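Local coordinates for protein 433aa long hypothetical phosphoribosylglycinamide formyl transferase (Pyrococcus horikoshii, PDB 2DWC) that is an ATP-grasp family protein related to PurT, built as a dimer and seen here with adenosine-5'-diphosphate bound, its own activity not established, at residues L11-I22 with I34-E44; P342-A350 with A404-L413. One frame throughout, in Å; residues are numbered along the deposited sequence.

Contact 1. Residues L11-I22 with I34-E44; sequences LGTATTDSAQKI and IAIEAQRLGVE
Glu44 meets the 11-22 segment with both its backbone and its carboxylate. Two backbone bonds open a parallel bridge between Lys21 and Glu44: Glu44 N donates to Gln20 O, and Ile22 N to Glu44 O at 2.9 Å. Two residues before Glu44, Gly42 O accepts a hydrogen bond from Ala14 N at 2.8 Å. Gly42, at positive phi, is the C-prime residue of a Schellman motif, so the turn that ends the helix also supplies this acceptor.

Side-chain and water-mediated polar contacts surround the bridge. Thr15 N donates to Glu44 OE2 at 2.8 Å, approaching from above the carboxylate plane; the extended Glu44 chain, its CG trans to the backbone N (chi1 -168°), delivers the oxygen there. Lys21 runs alongside; one water joins its NZ to Glu44 OE1, while Glu81 and Arg62 respectively form salt bridges with these two atoms. A second water links Gly12 O with Leu41 O.

Apolar side chains meet at two places. Ile22 CD1 lies 3.9 Å from both Ile34 CG2 and Ala38 CB, and Leu11 CD2 is 4.1 Å from Val43 CG2.

The contact joins the starts of the two parallel strands of the beta-alpha-beta unit 21-25, 29-40, 44-49 in a Rossmann-like domain: helix 29-40 covers Ile22, helix 313-322 adds Leu318, and Leu11 pairs with a strand of the second subunit.

Contact 2. Residues P342-A350 with A404-L413; sequences PAATHVIKA and AEMVAHMIEL
His346 lies against helix 397-409 where that helix packs on a large mixed sheet; both segments belong to the PurT-type C-terminal family region. In this alpha/beta layer contact strand 343-349 and the helical segment 404-409 run in nearly the same direction, 24° apart. Their axes approach to 7.1 Å, a closeness that the small side chains Ala404 and Ala408 permit.

The tight part is mainly methyl groups against backbone, ring and aliphatic branches. Ala404 CB rests over the strand backbone, 3.8 Å from Ala344 O, and Ala408 CB sits 3.6 Å from Val347 O. The buried His346 ring belongs here too, its ND1 3.5 Å from Ala408 CB. Farther along, Ile348 divides its branches: CD1 touches Ile411 CD1 at 3.8 Å, the two side chains crossing at about a right angle, whereas CG2 reaches Leu413 CD2. Leu413 CD1 then lies against the backbone at Lys349 and Ala350. Val373, on strand 371-375, touches Ile411 as well.

On the solvent side, with exposed His409 and partly exposed Glu405, contacts turn more polar. The aliphatic part of Glu405 passes His346 CD2, and the His409 ring stands obliquely to that of His346, their planes at 70° and centroids 5.1 Å apart. A water links His346 NE2 to Glu405 OE2. The other ring nitrogen is fixed within its own strand: His346 ND1 donates to Val347 O at 3.0 Å, in the carbonyl plane and on a lone pair.

In the fold
Both contacts are largely buried, but contact 1 joins a loop and strand to a helix end and the next strand, while contact 2 sets a helix against a strand. They share no secondary-structure element: their centres lie 32 Å apart and their nearest atoms about 14 Å. Contact 1 belongs to the parallel sheet of the N-terminal Rossmann-like domain and adjoins the second subunit, whereas no other protein chain of the assembly touches contact 2. Their chemistry follows these places. Strand pairing and a carboxylate gripping a loop give contact 1 direct hydrogen bonds between its segments; contact 2, a helix lying nearly along a strand of its sheet, relies on alanine, aliphatic and histidine-ring packing, with water-mediated polarity at its solvent side.

Contact 1. Residues L11-I22 with I34-E44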
loop_
_atom_site.group_PDB
_atom_site.type_symbol
_atom_site.label_atom_id
_atom_site.label_comp_id
_atom_site.label_asym_id
_atom_site.label_seq_id
_atom_site.Cartn_x
_atom_site.Cartn_y
_atom_site.Cartn_z
ATOM N N LEU B 11 15.034 13.501 -1.831
ATOM C CA LEU B 11 15.101 12.077 -2.142
ATOM C C LEU B 11 15.437 11.940 -3.604
ATOM O O LEU B 11 14.916 12.689 -4.464
ATOM C CB LEU B 11 13.744 11.369 -1.923
ATOM C CG LEU B 11 13.352 11.017 -0.478
ATOM C CD1 LEU B 11 11.908 10.475 -0.483
ATOM C CD2 LEU B 11 14.313 10.003 0.121
ATOM N N GLY B 12 16.305 10.969 -3.880
ATOM C CA GLY B 12 16.643 10.587 -5.235
ATOM C C GLY B 12 15.770 9.429 -5.709
ATOM O O GLY B 12 14.693 9.170 -5.146
ATOM N N THR B 13 16.243 8.705 -6.719
ATOM C CA THR B 13 15.430 7.648 -7.365
ATOM C C THR B 13 16.094 6.301 -7.379
ATOM O O THR B 13 17.213 6.170 -7.859
ATOM C CB THR B 13 15.152 8.076 -8.844
ATOM O OG1 THR B 13 14.383 9.284 -8.835
ATOM C CG2 THR B 13 14.293 7.025 -9.642
ATOM N N ALA B 14 15.382 5.316 -6.850
ATOM C CA ALA B 14 15.871 3.926 -6.818
ATOM C C ALA B 14 16.321 3.489 -8.215
ATOM O O ALA B 14 15.723 3.874 -9.251
ATOM C CB ALA B 14 14.708 2.989 -6.364
ATOM N N THR B 15 17.341 2.617 -8.217
ATOM C CA THR B 15 17.960 2.028 -9.391
ATOM C C THR B 15 18.908 2.986 -10.161
ATOM O O THR B 15 19.569 2.548 -11.088
ATOM C CB THR B 15 16.970 1.372 -10.422
ATOM O OG1 THR B 15 16.363 2.357 -11.289
ATOM C CG2 THR B 15 15.898 0.546 -9.697
ATOM N N THR B 16 18.997 4.247 -9.731
ATOM C CA THR B 16 19.884 5.217 -10.371
ATOM C C THR B 16 20.896 5.641 -9.333
ATOM O O THR B 16 20.788 5.280 -8.162
ATOM C CB THR B 16 19.141 6.511 -10.875
ATOM O OG1 THR B 16 18.820 7.369 -9.757
ATOM C CG2 THR B 16 17.853 6.121 -11.594
ATOM N N ASP B 17 21.891 6.415 -9.753
ATOM C CA ASP B 17 22.883 6.823 -8.767
ATOM C C ASP B 17 22.381 7.879 -7.774
ATOM O O ASP B 17 23.103 8.208 -6.838
ATOM C CB ASP B 17 24.172 7.308 -9.443
ATOM C CG ASP B 17 23.994 8.685 -10.084
ATOM O OD1 ASP B 17 24.647 9.628 -9.634
ATOM O OD2 ASP B 17 23.196 8.824 -11.017
ATOM N N SER B 18 21.164 8.404 -7.919
ATOM C CA SER B 18 20.715 9.377 -6.893
ATOM C C SER B 18 19.920 8.665 -5.775
ATOM O O SER B 18 19.462 9.266 -4.803
ATOM C CB SER B 18 19.822 10.468 -7.507
ATOM O OG SER B 18 18.612 9.925 -8.023
ATOM N N ALA B 19 19.791 7.353 -5.869
ATOM C CA ALA B 19 18.997 6.638 -4.885
ATOM C C ALA B 19 19.391 6.673 -3.424
ATOM O O ALA B 19 20.599 6.674 -3.101
ATOM C CB ALA B 19 18.947 5.129 -5.278
ATOM N N GLN B 20 18.367 6.690 -2.549
ATOM C CA GLN B 20 18.586 6.457 -1.121
ATOM C C GLN B 20 18.341 4.922 -1.044
ATOM O O GLN B 20 17.673 4.366 -1.913
ATOM C CB GLN B 20 17.567 7.152 -0.257
ATOM C CG GLN B 20 18.109 8.533 0.148
ATOM C CD GLN B 20 18.132 9.442 -1.071
ATOM O OE1 GLN B 20 17.154 9.499 -1.795
ATOM N NE2 GLN B 20 19.263 10.104 -1.320
ATOM N N LYS B 21 18.842 4.263 -0.001
ATOM C CA LYS B 21 18.724 2.794 0.056
ATOM C C LYS B 21 18.549 2.313 1.502
ATOM O O LYS B 21 19.222 2.808 2.421
ATOM C CB LYS B 21 20.032 2.175 -0.507
ATOM C CG LYS B 21 20.005 0.621 -0.572
ATOM C CD LYS B 21 21.431 0.116 -0.905
ATOM C CE LYS B 21 21.811 0.561 -2.307
ATOM N NZ LYS B 21 23.202 0.099 -2.655
ATOM N N ILE B 22 17.587 1.427 1.716
ATOM C CA ILE B 22 17.453 0.845 3.055
ATOM C C ILE B 22 17.851 -0.615 2.977
ATOM O O ILE B 22 17.701 -1.235 1.926
ATOM C CB ILE B 22 16.012 0.926 3.590
ATOM C CG1 ILE B 22 15.023 0.181 2.655
ATOM C CG2 ILE B 22 15.640 2.428 3.769
ATOM C CD1 ILE B 22 13.576 0.174 3.241
ATOM N N ILE B 34 7.344 -2.291 5.022
ATOM C CA ILE B 34 8.301 -1.169 4.984
ATOM C C ILE B 34 8.827 -1.088 3.527
ATOM O O ILE B 34 8.982 -0.014 2.949
ATOM C CB ILE B 34 9.502 -1.423 5.922
ATOM C CG1 ILE B 34 9.014 -1.430 7.382
ATOM C CG2 ILE B 34 10.595 -0.331 5.724
ATOM C CD1 ILE B 34 10.081 -1.929 8.348
ATOM N N ALA B 35 9.070 -2.243 2.908
ATOM C CA ALA B 35 9.562 -2.222 1.540
ATOM C C ALA B 35 8.549 -1.600 0.595
ATOM O O ALA B 35 8.916 -0.906 -0.366
ATOM C CB ALA B 35 9.916 -3.682 1.076
ATOM N N ILE B 36 7.273 -1.896 0.817
ATOM C CA ILE B 36 6.226 -1.326 -0.046
ATOM C C ILE B 36 6.176 0.200 0.100
ATOM O O ILE B 36 6.065 0.919 -0.897
ATOM C CB ILE B 36 4.849 -1.996 0.301
ATOM C CG1 ILE B 36 4.810 -3.380 -0.335
ATOM C CG2 ILE B 36 3.686 -1.193 -0.319
ATOM C CD1 ILE B 36 3.632 -4.213 0.128
ATOM N N GLU B 37 6.263 0.726 1.318
ATOM C CA GLU B 37 6.269 2.218 1.388
ATOM C C GLU B 37 7.534 2.794 0.763
ATOM O O GLU B 37 7.502 3.840 0.075
ATOM C CB GLU B 37 6.179 2.670 2.828
ATOM C CG GLU B 37 6.136 4.218 2.938
ATOM C CD GLU B 37 4.891 4.857 2.271
ATOM O OE1 GLU B 37 3.818 4.187 2.090
ATOM O OE2 GLU B 37 4.997 6.056 1.961
ATOM N N ALA B 38 8.648 2.097 0.958
ATOM C CA ALA B 38 9.904 2.591 0.330
ATOM C C ALA B 38 9.732 2.627 -1.191
ATOM O O ALA B 38 10.064 3.605 -1.853
ATOM C CB ALA B 38 11.071 1.667 0.710
ATOM N N GLN B 39 9.212 1.541 -1.772
ATOM C CA GLN B 39 8.966 1.551 -3.228
ATOM C C GLN B 39 8.041 2.672 -3.618
ATOM O O GLN B 39 8.210 3.284 -4.663
ATOM C CB GLN B 39 8.339 0.247 -3.707
ATOM C CG GLN B 39 9.360 -0.907 -3.617
ATOM C CD GLN B 39 10.215 -1.043 -4.873
ATOM O OE1 GLN B 39 10.352 -0.122 -5.667
ATOM N NE2 GLN B 39 10.792 -2.224 -5.057
ATOM N N ARG B 40 7.037 2.936 -2.804
ATOM C CA ARG B 40 6.120 4.020 -3.090
ATOM C C ARG B 40 6.744 5.423 -3.046
ATOM O O ARG B 40 6.161 6.359 -3.603
ATOM C CB ARG B 40 4.921 3.940 -2.152
ATOM C CG ARG B 40 3.876 2.938 -2.646
ATOM C CD ARG B 40 2.796 2.762 -1.602
ATOM N NE ARG B 40 1.606 2.101 -2.197
ATOM C CZ ARG B 40 0.585 1.687 -1.461
ATOM N NH1 ARG B 40 0.611 1.824 -0.121
ATOM N NH2 ARG B 40 -0.500 1.232 -2.065
ATOM N N LEU B 41 7.941 5.538 -2.459
ATOM C CA LEU B 41 8.672 6.807 -2.384
ATOM C C LEU B 41 9.913 6.750 -3.307
ATOM O O LEU B 41 10.756 7.643 -3.276
ATOM C CB LEU B 41 9.115 7.061 -0.948
ATOM C CG LEU B 41 8.008 7.355 0.052
ATOM C CD1 LEU B 41 8.577 7.520 1.445
ATOM C CD2 LEU B 41 7.325 8.653 -0.369
ATOM N N GLY B 42 10.020 5.705 -4.139
ATOM C CA GLY B 42 11.174 5.602 -5.003
ATOM C C GLY B 42 12.487 5.344 -4.261
ATOM O O GLY B 42 13.557 5.696 -4.770
ATOM N N VAL B 43 12.405 4.739 -3.076
ATOM C CA VAL B 43 13.588 4.428 -2.275
ATOM C C VAL B 43 14.024 2.983 -2.577
ATOM O O VAL B 43 13.187 2.078 -2.662
ATOM C CB VAL B 43 13.299 4.605 -0.785
ATOM C CG1 VAL B 43 14.492 4.083 0.071
ATOM C CG2 VAL B 43 13.125 6.158 -0.509
ATOM N N GLU B 44 15.335 2.793 -2.739
ATOM C CA GLU B 44 15.862 1.485 -3.106
ATOM C C GLU B 44 15.857 0.573 -1.885
ATOM O O GLU B 44 16.258 0.977 -0.802
ATOM C CB GLU B 44 17.286 1.662 -3.654
ATOM C CG GLU B 44 17.830 0.377 -4.356
ATOM C CD GLU B 44 18.968 0.667 -5.338
ATOM O OE1 GLU B 44 19.927 -0.138 -5.378
ATOM O OE2 GLU B 44 18.895 1.676 -6.089
HETATM O O HOH W 1 12.004 8.900 -5.548
HETATM O O HOH W 2 15.653 7.051 -3.369
HETATM O O HOH W 3 22.863 0.952 -5.237
#

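Contact 2. Residues P342-A350 with A404-L413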
loop_
_atom_site.group_PDB
_atom_site.type_symbol
_atom_site.label_atom_id
_atom_site.label_comp_id
_atom_site.label_asym_id
_atom_site.label_seq_id
_atom_site.Cartn_x
_atom_site.Cartn_y
_atom_site.Cartn_z
ATOM N N PRO B 342 -11.448 3.393 13.131
ATOM C CA PRO B 342 -11.121 2.242 13.977
ATOM C C PRO B 342 -10.964 1.005 13.087
ATOM O O PRO B 342 -11.648 0.884 12.064
ATOM C CB PRO B 342 -12.355 2.108 14.888
ATOM C CG PRO B 342 -12.804 3.555 15.062
ATOM C CD PRO B 342 -12.683 4.064 13.612
ATOM N N ALA B 343 -10.089 0.089 13.502
ATOM C CA ALA B 343 -9.880 -1.126 12.690
ATOM C C ALA B 343 -9.324 -2.236 13.536
ATOM O O ALA B 343 -9.005 -2.048 14.702
ATOM C CB ALA B 343 -8.917 -0.813 11.475
ATOM N N ALA B 344 -9.229 -3.417 12.957
ATOM C CA ALA B 344 -8.718 -4.563 13.686
ATOM C C ALA B 344 -8.113 -5.548 12.718
ATOM O O ALA B 344 -8.396 -5.504 11.515
ATOM C CB ALA B 344 -9.889 -5.272 14.421
ATOM N N THR B 345 -7.314 -6.461 13.258
ATOM C CA THR B 345 -6.708 -7.534 12.465
ATOM C C THR B 345 -6.937 -8.854 13.176
ATOM O O THR B 345 -7.226 -8.890 14.375
ATOM C CB THR B 345 -5.174 -7.409 12.333
ATOM O OG1 THR B 345 -4.567 -7.682 13.611
ATOM C CG2 THR B 345 -4.772 -6.037 11.836
ATOM N N HIS B 346 -6.863 -9.946 12.423
ATOM C CA HIS B 346 -6.888 -11.269 13.008
ATOM C C HIS B 346 -5.912 -12.091 12.151
ATOM O O HIS B 346 -5.953 -12.029 10.913
ATOM C CB HIS B 346 -8.287 -11.889 12.984
ATOM C CG HIS B 346 -8.390 -13.104 13.852
ATOM N ND1 HIS B 346 -7.788 -14.304 13.525
ATOM C CD2 HIS B 346 -8.931 -13.275 15.088
ATOM C CE1 HIS B 346 -7.949 -15.161 14.522
ATOM N NE2 HIS B 346 -8.633 -14.561 15.482
ATOM N N VAL B 347 -5.007 -12.815 12.798
ATOM C CA VAL B 347 -4.036 -13.609 12.045
ATOM C C VAL B 347 -4.638 -14.779 11.295
ATOM O O VAL B 347 -5.740 -15.247 11.603
ATOM C CB VAL B 347 -2.919 -14.154 12.995
ATOM C CG1 VAL B 347 -2.288 -12.981 13.748
ATOM C CG2 VAL B 347 -3.507 -15.182 13.987
ATOM N N ILE B 348 -3.910 -15.206 10.256
ATOM C CA ILE B 348 -4.261 -16.380 9.453
ATOM C C ILE B 348 -3.012 -17.233 9.652
ATOM O O ILE B 348 -1.929 -16.928 9.117
ATOM C CB ILE B 348 -4.454 -16.016 7.970
ATOM C CG1 ILE B 348 -5.681 -15.068 7.825
ATOM C CG2 ILE B 348 -4.692 -17.284 7.174
ATOM C CD1 ILE B 348 -5.812 -14.460 6.415
ATOM N N LYS B 349 -3.146 -18.279 10.472
ATOM C CA LYS B 349 -1.988 -19.121 10.807
ATOM C C LYS B 349 -2.093 -20.518 10.257
ATOM O O LYS B 349 -3.182 -21.074 10.185
ATOM C CB LYS B 349 -1.808 -19.225 12.326
ATOM C CG LYS B 349 -1.768 -17.902 13.056
ATOM C CD LYS B 349 -1.016 -18.029 14.378
ATOM C CE LYS B 349 -1.445 -19.280 15.145
ATOM N NZ LYS B 349 -0.491 -19.560 16.260
ATOM N N ALA B 350 -0.948 -21.097 9.890
ATOM C CA ALA B 350 -0.965 -22.441 9.324
ATOM C C ALA B 350 -1.119 -23.461 10.431
ATOM O O ALA B 350 -0.515 -23.315 11.498
ATOM C CB ALA B 350 0.348 -22.720 8.553
ATOM N N ALA B 404 -12.932 -8.903 11.552
ATOM C CA ALA B 404 -11.611 -9.431 11.179
ATOM C C ALA B 404 -11.541 -10.897 11.589
ATOM O O ALA B 404 -11.046 -11.744 10.859
ATOM C CB ALA B 404 -10.469 -8.623 11.871
ATOM N N GLU B 405 -12.021 -11.205 12.791
ATOM C CA GLU B 405 -12.033 -12.602 13.225
ATOM C C GLU B 405 -12.868 -13.487 12.306
ATOM O O GLU B 405 -12.444 -14.599 11.925
ATOM C CB GLU B 405 -12.579 -12.709 14.650
ATOM C CG GLU B 405 -12.566 -14.112 15.192
ATOM C CD GLU B 405 -13.147 -14.159 16.596
ATOM O OE1 GLU B 405 -14.085 -13.378 16.880
ATOM O OE2 GLU B 405 -12.673 -14.979 17.407
ATOM N N MET B 406 -14.071 -13.023 11.936
ATOM C CA MET B 406 -14.923 -13.802 11.068
ATOM C C MET B 406 -14.275 -14.047 9.702
ATOM O O MET B 406 -14.328 -15.154 9.189
ATOM C CB MET B 406 -16.283 -13.101 10.911
ATOM C CG MET B 406 -17.143 -13.694 9.823
ATOM S SD MET B 406 -18.751 -12.866 9.693
ATOM C CE MET B 406 -18.361 -11.332 8.707
ATOM N N VAL B 407 -13.679 -13.010 9.112
ATOM C CA VAL B 407 -13.001 -13.153 7.810
ATOM C C VAL B 407 -11.830 -14.147 7.913
ATOM O O VAL B 407 -11.679 -15.042 7.067
ATOM C CB VAL B 407 -12.497 -11.760 7.296
ATOM C CG1 VAL B 407 -11.597 -11.937 6.027
ATOM C CG2 VAL B 407 -13.710 -10.888 6.931
ATOM N N ALA B 408 -11.019 -14.037 8.954
ATOM C CA ALA B 408 -9.909 -14.977 9.087
ATOM C C ALA B 408 -10.412 -16.407 9.192
ATOM O O ALA B 408 -9.840 -17.322 8.593
ATOM C CB ALA B 408 -9.055 -14.641 10.306
ATOM N N HIS B 409 -11.464 -16.611 9.983
ATOM C CA HIS B 409 -12.004 -17.953 10.158
ATOM C C HIS B 409 -12.673 -18.563 8.924
ATOM O O HIS B 409 -12.923 -19.760 8.907
ATOM C CB HIS B 409 -12.948 -17.974 11.369
ATOM C CG HIS B 409 -12.231 -17.844 12.679
ATOM N ND1 HIS B 409 -12.890 -17.615 13.872
ATOM C CD2 HIS B 409 -10.914 -17.922 12.989
ATOM C CE1 HIS B 409 -12.008 -17.556 14.856
ATOM N NE2 HIS B 409 -10.804 -17.740 14.350
ATOM N N MET B 410 -12.959 -17.752 7.898
ATOM C CA MET B 410 -13.533 -18.244 6.666
ATOM C C MET B 410 -12.470 -18.828 5.730
ATOM O O MET B 410 -12.792 -19.465 4.716
ATOM C CB MET B 410 -14.240 -17.102 5.940
ATOM C CG MET B 410 -15.536 -16.665 6.626
ATOM S SD MET B 410 -16.256 -15.267 5.722
ATOM C CE MET B 410 -17.818 -15.019 6.529
ATOM N N ILE B 411 -11.204 -18.605 6.066
ATOM C CA ILE B 411 -10.133 -19.083 5.193
ATOM C C ILE B 411 -9.533 -20.419 5.628
ATOM O O ILE B 411 -9.235 -20.622 6.813
ATOM C CB ILE B 411 -9.052 -17.982 5.078
ATOM C CG1 ILE B 411 -9.669 -16.774 4.327
ATOM C CG2 ILE B 411 -7.804 -18.527 4.320
ATOM C CD1 ILE B 411 -8.889 -15.533 4.505
ATOM N N GLU B 412 -9.420 -21.358 4.689
ATOM C CA GLU B 412 -8.799 -22.660 4.981
ATOM C C GLU B 412 -7.501 -22.701 4.196
ATOM O O GLU B 412 -7.399 -22.086 3.121
ATOM C CB GLU B 412 -9.689 -23.823 4.505
ATOM C CG GLU B 412 -11.002 -23.882 5.289
ATOM C CD GLU B 412 -11.733 -25.169 5.049
ATOM O OE1 GLU B 412 -11.538 -25.758 3.970
ATOM O OE2 GLU B 412 -12.508 -25.583 5.939
ATOM N N LEU B 413 -6.531 -23.430 4.719
ATOM C CA LEU B 413 -5.219 -23.513 4.065
ATOM C C LEU B 413 -4.711 -24.923 3.891
ATOM O O LEU B 413 -5.058 -25.828 4.669
ATOM C CB LEU B 413 -4.150 -22.768 4.903
ATOM C CG LEU B 413 -4.553 -21.736 5.952
ATOM C CD1 LEU B 413 -3.325 -21.242 6.709
ATOM C CD2 LEU B 413 -5.241 -20.573 5.270
HETATM O O HOH W 4 -9.942 -16.341 17.283
#